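Local coordinates for protein probable fumarate reductase Ifc3 (Shewanella frigidimarina, PDB 1QO8) that catalyses the reduction of fumarate to succinate, using FAD and four covalently attached c-type hemes, essentially in that one direction, at residues I415-L420 against P481-Q486; E434-G439 against P488-K493; L370-V375 against A424-G429; V381-D386 against A454-T459. All coordinates share one frame; numbering follows the deposited sequence.

Contact 1: residues I415-L420 against P481-Q486; sequences IFDNQL and PLNMTQ
Asp417 is the N-cap of helix 418-423, which follows strand 412-417, and grips the loop 481-486. The buried, tight part centres on the Asp417 carboxylate, whose CG lies between the backbone N and the carbonyl carbon (chi1 74°). Asp417 OD2 accepts three N-H groups: Gln486 N at 2.7 Å, Thr485 N at 3.0 Å and Gln419 NE2 at 2.9 Å, the last along its syn lone pair. OD1 caps the helix by taking Gln419 N from above the carboxylate plane. Asn418 N returns a bond to Gln486 O (3.0 Å). Deeper, Met484 bends at chi3, so that its CE presses on Ile415 CG2 at 3.5 Å, closer than usual for carbons. The solvent side is looser: the amides of exposed Gln486 and partly exposed Gln419 stack with planes 9° apart. Beside it, partly exposed Leu482 sets CD1 on CB of the buried Leu420 at 3.7 Å. An alanine in place of Asp417 would remove both carboxylate oxygens and probably leave the helix start uncapped and the 485-486 backbone loosely held. A short acidic side chain thus caps the helix and binds the loop's backbone N-H groups, and so many donors beside a helix N terminus would probably keep it ionised.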
loop_
_atom_site.group_PDB
_atom_site.type_symbol
_atom_site.label_atom_id
_atom_site.label_comp_id
_atom_site.label_asym_id
_atom_site.label_seq_id
_atom_site.Cartn_x
_atom_site.Cartn_y
_atom_site.Cartn_z
ATOM N N ILE A 415 5.839 -15.952 32.678
ATOM C CA ILE A 415 6.399 -16.327 34.007
ATOM C C ILE A 415 5.733 -17.564 34.582
ATOM O O ILE A 415 4.601 -17.743 34.154
ATOM C CB ILE A 415 6.168 -15.098 34.860
ATOM C CG1 ILE A 415 7.581 -14.522 34.751
ATOM C CG2 ILE A 415 5.533 -14.734 36.198
ATOM C CD1 ILE A 415 7.442 -13.156 34.208
ATOM N N PHE A 416 6.502 -18.447 35.225
ATOM C CA PHE A 416 5.894 -19.698 35.676
ATOM C C PHE A 416 6.840 -20.313 36.705
ATOM O O PHE A 416 7.957 -19.786 36.843
ATOM C CB PHE A 416 5.464 -20.682 34.599
ATOM C CG PHE A 416 6.598 -20.920 33.623
ATOM C CD1 PHE A 416 7.605 -21.833 33.910
ATOM C CD2 PHE A 416 6.667 -20.121 32.458
ATOM C CE1 PHE A 416 8.627 -21.994 32.945
ATOM C CE2 PHE A 416 7.685 -20.310 31.510
ATOM C CZ PHE A 416 8.675 -21.232 31.769
ATOM N N ASP A 417 6.391 -21.372 37.424
ATOM C CA ASP A 417 7.352 -21.890 38.441
ATOM C C ASP A 417 7.675 -23.290 38.017
ATOM O O ASP A 417 7.237 -23.680 36.908
ATOM C CB ASP A 417 6.673 -21.782 39.823
ATOM C CG ASP A 417 5.596 -22.835 40.047
ATOM O OD1 ASP A 417 5.052 -23.504 39.120
ATOM O OD2 ASP A 417 5.242 -23.022 41.253
ATOM N N ASN A 418 8.328 -24.153 38.774
ATOM C CA ASN A 418 8.707 -25.541 38.491
ATOM C C ASN A 418 7.584 -26.459 38.238
ATOM O O ASN A 418 7.774 -27.506 37.600
ATOM C CB ASN A 418 9.583 -26.137 39.631
ATOM C CG ASN A 418 10.102 -27.554 39.605
ATOM O OD1 ASN A 418 11.089 -28.098 40.110
ATOM N ND2 ASN A 418 9.540 -28.564 38.919
ATOM N N GLN A 419 6.310 -26.143 38.662
ATOM C CA GLN A 419 5.222 -27.055 38.316
ATOM C C GLN A 419 4.978 -27.024 36.832
ATOM O O GLN A 419 4.669 -27.972 36.086
ATOM C CB GLN A 419 3.883 -26.763 39.109
ATOM C CG GLN A 419 4.095 -26.329 40.555
ATOM C CD GLN A 419 2.818 -25.762 41.193
ATOM O OE1 GLN A 419 1.763 -26.404 41.304
ATOM N NE2 GLN A 419 2.785 -24.484 41.499
ATOM N N LEU A 420 4.918 -25.756 36.276
ATOM C CA LEU A 420 4.699 -25.688 34.838
ATOM C C LEU A 420 5.940 -26.308 34.161
ATOM O O LEU A 420 5.763 -27.023 33.223
ATOM C CB LEU A 420 4.548 -24.228 34.298
ATOM C CG LEU A 420 3.921 -24.141 32.912
ATOM C CD1 LEU A 420 3.056 -22.846 32.825
ATOM C CD2 LEU A 420 4.968 -24.031 31.780
ATOM N N PRO A 481 -4.548 -22.613 36.512
ATOM C CA PRO A 481 -4.324 -24.018 36.835
ATOM C C PRO A 481 -3.121 -24.092 37.709
ATOM O O PRO A 481 -2.950 -25.171 38.261
ATOM C CB PRO A 481 -4.255 -24.853 35.607
ATOM C CG PRO A 481 -4.396 -23.848 34.489
ATOM C CD PRO A 481 -4.775 -22.495 35.004
ATOM N N LEU A 482 -2.349 -23.084 37.996
ATOM C CA LEU A 482 -1.118 -23.384 38.730
ATOM C C LEU A 482 -0.832 -22.035 39.312
ATOM O O LEU A 482 -0.983 -21.043 38.619
ATOM C CB LEU A 482 0.072 -23.660 37.701
ATOM C CG LEU A 482 0.108 -24.982 36.944
ATOM C CD1 LEU A 482 1.361 -25.211 36.000
ATOM C CD2 LEU A 482 0.109 -26.161 37.934
ATOM N N ASN A 483 -0.277 -21.990 40.472
ATOM C CA ASN A 483 0.238 -20.839 41.137
ATOM C C ASN A 483 1.758 -20.869 40.962
ATOM O O ASN A 483 2.274 -21.770 40.303
ATOM C CB ASN A 483 -0.023 -21.192 42.634
ATOM C CG ASN A 483 0.831 -22.465 42.810
ATOM O OD1 ASN A 483 0.667 -23.448 42.062
ATOM N ND2 ASN A 483 1.760 -22.700 43.651
ATOM N N MET A 484 2.446 -20.013 41.646
ATOM C CA MET A 484 3.880 -19.833 41.582
ATOM C C MET A 484 4.355 -19.915 43.038
ATOM O O MET A 484 4.411 -18.906 43.751
ATOM C CB MET A 484 4.186 -18.483 40.905
ATOM C CG MET A 484 3.899 -18.557 39.390
ATOM S SD MET A 484 4.303 -17.017 38.506
ATOM C CE MET A 484 6.046 -17.002 38.776
ATOM N N THR A 485 4.660 -21.124 43.465
ATOM C CA THR A 485 5.136 -21.413 44.811
ATOM C C THR A 485 6.264 -22.416 44.768
ATOM O O THR A 485 6.887 -22.567 45.832
ATOM C CB THR A 485 4.008 -22.142 45.620
ATOM O OG1 THR A 485 3.551 -23.215 44.790
ATOM C CG2 THR A 485 2.827 -21.252 45.917
ATOM N N GLN A 486 6.561 -23.080 43.624
ATOM C CA GLN A 486 7.640 -24.081 43.693
ATOM C C GLN A 486 8.844 -23.710 42.833
ATOM O O GLN A 486 8.813 -23.389 41.614
ATOM C CB GLN A 486 7.052 -25.398 43.222
ATOM C CG GLN A 486 5.920 -25.937 44.129
ATOM C CD GLN A 486 5.558 -27.334 43.659
ATOM O OE1 GLN A 486 6.417 -27.956 43.021
ATOM N NE2 GLN A 486 4.356 -27.819 43.913
HETATM O O HOH W 1 3.637 -21.869 37.258
#

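Contact 2: residues E434-G439 against P488-K493; sequences EMLYKG and PYYAVK
A two-stranded antiparallel ladder joins strand 437-439 to the start of strand 489-505, within the mixed sheet of what is probably the clamp domain of this flavocytochrome. Two hydrogen-bonded pairs flank a non-hydrogen-bonded one. In the first, Tyr437 N reaches Ala491 O at 2.7 Å, in the carbonyl plane, and Ala491 N returns to Tyr437 O. In the last, Gly439 and Tyr489 exchange bonds, Tyr489 N meeting Gly439 O nearly along the C=O axis at 2.8 Å. Between them, Lys438 faces Tyr490, and the two side chains run alongside each other, with Lys438 CE at the ring edge, 3.5 Å from Tyr490 CE1. The branched Leu436 side chain lets CD1 reach Tyr490 CD1 obliquely at 3.5 Å while CD2 lies 4.1 Å from Val492 CG2. On the side of the sheet that carries Tyr437 and Ala491, Leu445 of helix 442-448 touches both.

Farther out, Tyr421 stacks on the Tyr490 ring, Trp413 meets Tyr437 edge-to-face, and Asp431 holds the Lys438 ammonium in a salt bridge. The other edge of strand 489-505 is bonded to strand 412-417. Just before the ladder, a Schellman motif with Glu434 as its C-prime residue ends helix 425-432. There the paired backbones part, and water 2 bridges them, donating to Met435 O at 2.7 Å and accepting from Lys493 N at 2.9 Å.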
loop_
_atom_site.group_PDB
_atom_site.type_symbol
_atom_site.label_atom_id
_atom_site.label_comp_id
_atom_site.label_asym_id
_atom_site.label_seq_id
_atom_site.Cartn_x
_atom_site.Cartn_y
_atom_site.Cartn_z
ATOM N N GLU A 434 18.326 -21.626 25.873
ATOM C CA GLU A 434 18.708 -20.557 26.751
ATOM C C GLU A 434 17.760 -19.370 26.670
ATOM O O GLU A 434 18.146 -18.245 27.029
ATOM C CB GLU A 434 20.187 -20.106 26.487
ATOM C CG GLU A 434 21.191 -21.267 26.544
ATOM C CD GLU A 434 22.600 -20.826 26.145
ATOM O OE1 GLU A 434 23.022 -19.662 26.012
ATOM O OE2 GLU A 434 23.469 -21.673 26.003
ATOM N N MET A 435 16.466 -19.610 26.490
ATOM C CA MET A 435 15.517 -18.474 26.533
ATOM C C MET A 435 14.956 -18.100 27.894
ATOM O O MET A 435 14.385 -16.999 28.134
ATOM C CB MET A 435 14.399 -18.897 25.557
ATOM C CG MET A 435 14.957 -18.792 24.088
ATOM S SD MET A 435 13.619 -19.580 23.094
ATOM C CE MET A 435 12.377 -18.254 23.125
ATOM N N LEU A 436 15.141 -19.016 28.860
ATOM C CA LEU A 436 14.506 -18.719 30.188
ATOM C C LEU A 436 15.453 -18.046 31.136
ATOM O O LEU A 436 16.543 -18.619 31.418
ATOM C CB LEU A 436 14.102 -20.054 30.833
ATOM C CG LEU A 436 13.150 -20.908 30.006
ATOM C CD1 LEU A 436 12.665 -22.019 30.912
ATOM C CD2 LEU A 436 12.077 -20.002 29.342
ATOM N N TYR A 437 15.062 -16.928 31.724
ATOM C CA TYR A 437 15.691 -16.430 32.937
ATOM C C TYR A 437 15.198 -17.249 34.141
ATOM O O TYR A 437 14.064 -17.749 34.078
ATOM C CB TYR A 437 15.262 -14.977 33.170
ATOM C CG TYR A 437 15.898 -14.015 32.164
ATOM C CD1 TYR A 437 15.556 -13.995 30.836
ATOM C CD2 TYR A 437 16.846 -13.098 32.631
ATOM C CE1 TYR A 437 16.123 -13.093 29.936
ATOM C CE2 TYR A 437 17.451 -12.191 31.758
ATOM C CZ TYR A 437 17.091 -12.214 30.433
ATOM O OH TYR A 437 17.709 -11.297 29.592
ATOM N N LYS A 438 15.988 -17.363 35.206
ATOM C CA LYS A 438 15.482 -18.183 36.311
ATOM C C LYS A 438 16.012 -17.699 37.643
ATOM O O LYS A 438 16.960 -16.945 37.638
ATOM C CB LYS A 438 15.757 -19.657 36.180
ATOM C CG LYS A 438 17.180 -20.077 35.987
ATOM C CD LYS A 438 17.229 -21.546 35.510
ATOM C CE LYS A 438 16.709 -21.637 34.072
ATOM N NZ LYS A 438 17.488 -22.613 33.246
ATOM N N GLY A 439 15.278 -17.968 38.702
ATOM C CA GLY A 439 15.699 -17.460 40.030
ATOM C C GLY A 439 15.281 -18.631 40.974
ATOM O O GLY A 439 14.234 -19.256 40.777
ATOM N N PRO A 488 12.409 -23.658 40.829
ATOM C CA PRO A 488 12.980 -22.386 40.483
ATOM C C PRO A 488 11.790 -21.611 39.858
ATOM O O PRO A 488 10.820 -22.240 39.437
ATOM C CB PRO A 488 14.120 -22.492 39.507
ATOM C CG PRO A 488 14.385 -23.937 39.342
ATOM C CD PRO A 488 13.290 -24.602 40.106
ATOM N N TYR A 489 11.878 -20.310 39.738
ATOM C CA TYR A 489 10.919 -19.504 39.006
ATOM C C TYR A 489 11.551 -19.035 37.680
ATOM O O TYR A 489 12.755 -18.854 37.645
ATOM C CB TYR A 489 10.453 -18.299 39.821
ATOM C CG TYR A 489 9.866 -18.762 41.172
ATOM C CD1 TYR A 489 10.693 -18.953 42.249
ATOM C CD2 TYR A 489 8.542 -19.038 41.296
ATOM C CE1 TYR A 489 10.137 -19.405 43.464
ATOM C CE2 TYR A 489 7.970 -19.453 42.487
ATOM C CZ TYR A 489 8.804 -19.631 43.574
ATOM O OH TYR A 489 8.233 -20.085 44.746
ATOM N N TYR A 490 10.741 -18.958 36.624
ATOM C CA TYR A 490 11.254 -18.782 35.281
ATOM C C TYR A 490 10.604 -17.593 34.577
ATOM O O TYR A 490 9.444 -17.324 34.889
ATOM C CB TYR A 490 10.866 -20.000 34.432
ATOM C CG TYR A 490 11.609 -21.247 34.873
ATOM C CD1 TYR A 490 12.870 -21.587 34.413
ATOM C CD2 TYR A 490 10.986 -22.076 35.823
ATOM C CE1 TYR A 490 13.502 -22.745 34.879
ATOM C CE2 TYR A 490 11.579 -23.233 36.278
ATOM C CZ TYR A 490 12.835 -23.550 35.783
ATOM O OH TYR A 490 13.419 -24.702 36.251
ATOM N N ALA A 491 11.330 -17.015 33.602
ATOM C CA ALA A 491 10.679 -16.045 32.708
ATOM C C ALA A 491 11.262 -16.063 31.277
ATOM O O ALA A 491 12.479 -16.236 31.109
ATOM C CB ALA A 491 10.884 -14.643 33.245
ATOM N N VAL A 492 10.394 -15.760 30.299
ATOM C CA VAL A 492 10.845 -15.593 28.947
ATOM C C VAL A 492 10.411 -14.179 28.438
ATOM O O VAL A 492 9.238 -13.831 28.658
ATOM C CB VAL A 492 10.154 -16.319 27.807
ATOM C CG1 VAL A 492 11.158 -16.665 26.702
ATOM C CG2 VAL A 492 9.131 -17.330 28.193
ATOM N N LYS A 493 11.329 -13.492 27.762
ATOM C CA LYS A 493 10.962 -12.147 27.296
ATOM C C LYS A 493 10.289 -12.163 25.942
ATOM O O LYS A 493 10.776 -12.858 25.050
ATOM C CB LYS A 493 12.224 -11.282 27.294
ATOM C CG LYS A 493 11.975 -9.792 27.004
ATOM C CD LYS A 493 13.400 -9.185 27.157
ATOM C CE LYS A 493 13.484 -7.714 27.282
ATOM N NZ LYS A 493 14.974 -7.326 27.387
HETATM O O HOH W 2 13.929 -14.549 27.231
#

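Contact 3: residues L370-V375 against A424-G429; sequences LISETV and AKMVRG
Flat groups stay at the margin of this contact: the Arg428 guanidinium has one face over Lys425 CA, 3.5 Å above its plane and offset toward the rim, and its NH2 bonds to Tyr421 O, while the Glu373 carboxylate pairs with Arg397, by similarity the proton donor. The segments meet through the Met426 thioether against a serine and a threonine, and through two valines. Met426 leaves its helix with CG anti to the backbone N (chi1 171°) and bends at chi3, which lays SD 3.4 Å from Ser372 CB and CE 3.7 Å from Thr374 OG1. Deeper, Val427 CG2 sits against both methyls of Val375, each 3.9 Å away, a compact fit between beta-branched residues on neighbouring helices. Ser372 OG, anti to its backbone N, accepts from Thr374 N at 3.2 Å and so caps the turn into helix 374-377, while Ser372 N bonds to the Tyr430 hydroxyl. A glycine at Ser372 would remove that cap and the CB that touches the sulfur, and would probably loosen the turn. No hydrogen bond crosses between the segments; they meet by van der Waals contact of the thioether and the valines, beside a loop whose Ser372 and Glu373 probably bind fumarate.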
loop_
_atom_site.group_PDB
_atom_site.type_symbol
_atom_site.label_atom_id
_atom_site.label_comp_id
_atom_site.label_asym_id
_atom_site.label_seq_id
_atom_site.Cartn_x
_atom_site.Cartn_y
_atom_site.Cartn_z
ATOM N N LEU A 370 8.745 -18.222 18.256
ATOM C CA LEU A 370 7.378 -18.215 18.690
ATOM C C LEU A 370 7.280 -18.799 20.137
ATOM O O LEU A 370 7.840 -19.890 20.356
ATOM C CB LEU A 370 6.479 -19.024 17.766
ATOM C CG LEU A 370 6.232 -18.684 16.287
ATOM C CD1 LEU A 370 4.785 -18.991 15.847
ATOM C CD2 LEU A 370 6.487 -17.261 15.847
ATOM N N ILE A 371 6.860 -18.044 21.116
ATOM C CA ILE A 371 6.408 -18.700 22.393
ATOM C C ILE A 371 4.942 -19.016 22.206
ATOM O O ILE A 371 4.099 -18.156 21.999
ATOM C CB ILE A 371 6.772 -17.855 23.600
ATOM C CG1 ILE A 371 8.315 -17.866 23.714
ATOM C CG2 ILE A 371 6.239 -18.511 24.900
ATOM C CD1 ILE A 371 8.846 -16.540 23.271
ATOM N N SER A 372 4.638 -20.300 22.086
ATOM C CA SER A 372 3.335 -20.819 21.927
ATOM C C SER A 372 2.334 -20.278 22.990
ATOM O O SER A 372 2.623 -20.123 24.178
ATOM C CB SER A 372 3.381 -22.361 22.123
ATOM O OG SER A 372 2.039 -22.768 21.902
ATOM N N GLU A 373 1.149 -19.987 22.532
ATOM C CA GLU A 373 0.021 -19.538 23.413
ATOM C C GLU A 373 -0.329 -20.616 24.409
ATOM O O GLU A 373 -0.709 -20.281 25.544
ATOM C CB GLU A 373 -1.114 -19.076 22.510
ATOM C CG GLU A 373 -1.880 -20.240 21.889
ATOM C CD GLU A 373 -2.848 -19.699 20.843
ATOM O OE1 GLU A 373 -2.852 -18.452 20.616
ATOM O OE2 GLU A 373 -3.620 -20.429 20.224
ATOM N N THR A 374 0.026 -21.892 24.178
ATOM C CA THR A 374 -0.189 -22.964 25.128
ATOM C C THR A 374 0.682 -22.806 26.369
ATOM O O THR A 374 0.315 -23.435 27.408
ATOM C CB THR A 374 -0.024 -24.363 24.536
ATOM O OG1 THR A 374 1.348 -24.700 24.351
ATOM C CG2 THR A 374 -0.733 -24.535 23.202
ATOM N N VAL A 375 1.730 -21.972 26.373
ATOM C CA VAL A 375 2.441 -21.656 27.593
ATOM C C VAL A 375 1.500 -20.960 28.602
ATOM O O VAL A 375 1.515 -21.375 29.777
ATOM C CB VAL A 375 3.760 -20.902 27.488
ATOM C CG1 VAL A 375 4.495 -20.768 28.818
ATOM C CG2 VAL A 375 4.713 -21.666 26.515
ATOM N N ALA A 424 5.661 -29.380 31.225
ATOM C CA ALA A 424 5.563 -28.978 29.796
ATOM C C ALA A 424 6.983 -28.987 29.183
ATOM O O ALA A 424 7.791 -28.093 29.418
ATOM C CB ALA A 424 5.029 -27.585 29.696
ATOM N N LYS A 425 7.269 -30.060 28.499
ATOM C CA LYS A 425 8.505 -30.301 27.766
ATOM C C LYS A 425 8.759 -29.196 26.713
ATOM O O LYS A 425 9.903 -28.770 26.593
ATOM C CB LYS A 425 8.343 -31.667 27.127
ATOM C CG LYS A 425 7.361 -31.703 25.945
ATOM C CD LYS A 425 7.250 -33.165 25.503
ATOM C CE LYS A 425 6.589 -33.266 24.128
ATOM N NZ LYS A 425 5.126 -33.138 24.379
ATOM N N MET A 426 7.711 -28.564 26.168
ATOM C CA MET A 426 7.922 -27.338 25.367
ATOM C C MET A 426 8.670 -26.256 26.077
ATOM O O MET A 426 9.692 -25.752 25.593
ATOM C CB MET A 426 6.570 -26.825 24.876
ATOM C CG MET A 426 6.637 -25.452 24.215
ATOM S SD MET A 426 4.977 -24.866 23.802
ATOM C CE MET A 426 4.323 -26.221 22.842
ATOM N N VAL A 427 8.543 -25.980 27.347
ATOM C CA VAL A 427 9.245 -24.875 27.995
ATOM C C VAL A 427 10.628 -25.338 28.390
ATOM O O VAL A 427 11.597 -24.533 28.536
ATOM C CB VAL A 427 8.289 -24.607 29.202
ATOM C CG1 VAL A 427 9.029 -24.207 30.423
ATOM C CG2 VAL A 427 7.058 -23.756 28.789
ATOM N N ARG A 428 10.780 -26.642 28.636
ATOM C CA ARG A 428 12.124 -27.222 28.841
ATOM C C ARG A 428 12.948 -27.033 27.517
ATOM O O ARG A 428 14.112 -26.703 27.640
ATOM C CB ARG A 428 12.034 -28.668 29.264
ATOM C CG ARG A 428 13.020 -29.731 29.631
ATOM C CD ARG A 428 12.524 -30.700 30.748
ATOM N NE ARG A 428 11.125 -30.759 31.152
ATOM C CZ ARG A 428 10.042 -31.494 30.933
ATOM N NH1 ARG A 428 9.887 -32.596 30.167
ATOM N NH2 ARG A 428 8.879 -31.125 31.556
ATOM N N GLY A 429 12.336 -27.164 26.387
ATOM C CA GLY A 429 12.975 -26.871 25.065
ATOM C C GLY A 429 13.379 -25.396 25.046
ATOM O O GLY A 429 14.509 -25.114 24.591
#

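Contact 4: residues V381-D386 against A454-T459; sequences VMVNKD and ADLAKT
Helix 453-469 lies against the end of strand 381-383 and the turn that follows it. Asp455 is the first of its residues to touch. Its CB rests 3.5 Å from Asp386 O, and its carboxylate stands near that of Asp386, OD2 to OD2 being 5.1 Å. Two like charges so close would probably repel, but each has a partner: Asp455 OD2 bonds to Asn388 ND2, and Asp386 OD1 forms a salt bridge with Lys385 NZ at 3.3 Å. Leu456 comes next; with CG anti to the backbone N, its CD1 swings back to within 4.4 Å of Val383 CG1, and the side chain also touches Val442 and Ala446 of helix 442-448. One turn beyond Asp455, Thr459 brings its methyl CG2 obliquely to Val383 CG2 at 3.8 Å. Its hydroxyl, beside the backbone N, is bonded to Gly387 O, so a single threonine offers a methyl to the strand and a polar group to the turn. Behind the first shell, Asn384 OD1 bonds to Asn388 N and, weakly, to Asp386 N at 3.0 Å, bonds that probably help to hold the turn and to place Asn388 beside Asp455. Val383, on the sheet, points toward the helix and meets Leu456 and Thr459, while also packing on Trp413 and Ile415 of the adjoining strand: this is alpha/beta layer packing, a helix laid over a beta-sheet.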
loop_
_atom_site.group_PDB
_atom_site.type_symbol
_atom_site.label_atom_id
_atom_site.label_comp_id
_atom_site.label_asym_id
_atom_site.label_seq_id
_atom_site.Cartn_x
_atom_site.Cartn_y
_atom_site.Cartn_z
ATOM N N VAL A 381 1.712 -16.948 33.718
ATOM C CA VAL A 381 1.350 -15.592 33.947
ATOM C C VAL A 381 2.151 -14.655 32.989
ATOM O O VAL A 381 3.269 -15.021 32.663
ATOM C CB VAL A 381 1.738 -15.267 35.402
ATOM C CG1 VAL A 381 1.594 -13.806 35.814
ATOM C CG2 VAL A 381 0.864 -16.132 36.335
ATOM N N MET A 382 1.545 -13.506 32.649
ATOM C CA MET A 382 2.215 -12.504 31.831
ATOM C C MET A 382 2.233 -11.182 32.578
ATOM O O MET A 382 1.189 -10.725 33.018
ATOM C CB MET A 382 1.535 -12.370 30.457
ATOM C CG MET A 382 2.375 -11.493 29.484
ATOM S SD MET A 382 1.698 -11.600 27.808
ATOM C CE MET A 382 0.011 -11.073 28.030
ATOM N N VAL A 383 3.443 -10.652 32.661
ATOM C CA VAL A 383 3.772 -9.495 33.472
ATOM C C VAL A 383 4.577 -8.474 32.627
ATOM O O VAL A 383 5.264 -8.854 31.650
ATOM C CB VAL A 383 4.509 -10.182 34.614
ATOM C CG1 VAL A 383 5.941 -9.885 34.863
ATOM C CG2 VAL A 383 3.653 -10.322 35.870
ATOM N N ASN A 384 4.426 -7.204 32.951
ATOM C CA ASN A 384 5.141 -6.188 32.140
ATOM C C ASN A 384 6.552 -6.030 32.674
ATOM O O ASN A 384 6.941 -6.818 33.570
ATOM C CB ASN A 384 4.348 -4.896 32.107
ATOM C CG ASN A 384 4.280 -4.199 33.447
ATOM O OD1 ASN A 384 4.950 -4.528 34.458
ATOM N ND2 ASN A 384 3.416 -3.190 33.366
ATOM N N LYS A 385 7.344 -5.105 32.138
ATOM C CA LYS A 385 8.726 -4.921 32.618
ATOM C C LYS A 385 8.895 -4.637 34.097
ATOM O O LYS A 385 9.972 -4.843 34.697
ATOM C CB LYS A 385 9.298 -3.723 31.800
ATOM C CG LYS A 385 10.138 -2.719 32.542
ATOM C CD LYS A 385 10.568 -1.497 31.745
ATOM C CE LYS A 385 11.364 -0.559 32.664
ATOM N NZ LYS A 385 10.376 0.213 33.527
ATOM N N ASP A 386 7.943 -4.041 34.775
ATOM C CA ASP A 386 7.890 -3.838 36.199
ATOM C C ASP A 386 7.507 -5.089 37.008
ATOM O O ASP A 386 7.835 -5.149 38.215
ATOM C CB ASP A 386 6.881 -2.736 36.582
ATOM C CG ASP A 386 7.322 -1.391 35.987
ATOM O OD1 ASP A 386 8.529 -1.137 35.841
ATOM O OD2 ASP A 386 6.408 -0.597 35.635
ATOM N N ALA A 454 9.234 -5.490 44.591
ATOM C CA ALA A 454 7.932 -5.346 45.266
ATOM C C ALA A 454 6.727 -5.535 44.367
ATOM O O ALA A 454 5.652 -6.112 44.663
ATOM C CB ALA A 454 7.981 -3.991 45.979
ATOM N N ASP A 455 6.827 -5.042 43.138
ATOM C CA ASP A 455 5.726 -5.296 42.179
ATOM C C ASP A 455 5.627 -6.794 41.847
ATOM O O ASP A 455 4.515 -7.339 41.947
ATOM C CB ASP A 455 5.854 -4.425 40.951
ATOM C CG ASP A 455 5.800 -2.945 41.193
ATOM O OD1 ASP A 455 6.194 -2.387 42.248
ATOM O OD2 ASP A 455 5.292 -2.251 40.281
ATOM N N LEU A 456 6.720 -7.473 41.546
ATOM C CA LEU A 456 6.618 -8.895 41.202
ATOM C C LEU A 456 6.082 -9.743 42.367
ATOM O O LEU A 456 5.259 -10.622 42.128
ATOM C CB LEU A 456 7.920 -9.556 40.750
ATOM C CG LEU A 456 7.778 -10.984 40.221
ATOM C CD1 LEU A 456 6.815 -11.130 39.025
ATOM C CD2 LEU A 456 9.114 -11.564 39.844
ATOM N N ALA A 457 6.652 -9.558 43.568
ATOM C CA ALA A 457 6.192 -10.259 44.757
ATOM C C ALA A 457 4.726 -9.958 45.066
ATOM O O ALA A 457 4.025 -10.850 45.439
ATOM C CB ALA A 457 6.976 -9.794 46.020
ATOM N N LYS A 458 4.246 -8.720 44.787
ATOM C CA LYS A 458 2.820 -8.501 44.954
ATOM C C LYS A 458 2.015 -9.256 43.911
ATOM O O LYS A 458 0.906 -9.738 44.132
ATOM C CB LYS A 458 2.548 -6.985 44.913
ATOM C CG LYS A 458 1.042 -6.735 44.910
ATOM C CD LYS A 458 0.604 -5.296 44.812
ATOM C CE LYS A 458 -0.902 -5.124 45.101
ATOM N NZ LYS A 458 -1.290 -5.883 46.372
ATOM N N THR A 459 2.528 -9.269 42.645
ATOM C CA THR A 459 1.812 -10.024 41.625
ATOM C C THR A 459 1.682 -11.511 41.982
ATOM O O THR A 459 0.627 -12.058 41.762
ATOM C CB THR A 459 2.538 -9.906 40.255
ATOM O OG1 THR A 459 2.408 -8.512 39.938
ATOM C CG2 THR A 459 1.908 -10.843 39.253
#

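From the N terminus, the chain opens contact 3 at 370-375 and contact 4 at 381-386, then contact 1 at 415-420. Segment 424-429 closes contact 3 before 434-439 opens contact 2. The remaining closures follow in order: contact 4 at 454-459, contact 1 at 481-486 and contact 2 at 488-493. None nests inside another; every pair crosses except contacts 3 and 2, which are in series. Strand 412-417 joins three of them, bonding to 381-383 by Ile415 N to Val381 O and to 489-505 by Phe416 O to Tyr490 N. Phe416 and Leu420 also pack on Val427, tying the substrate-loop side to the sheet and its covering helices.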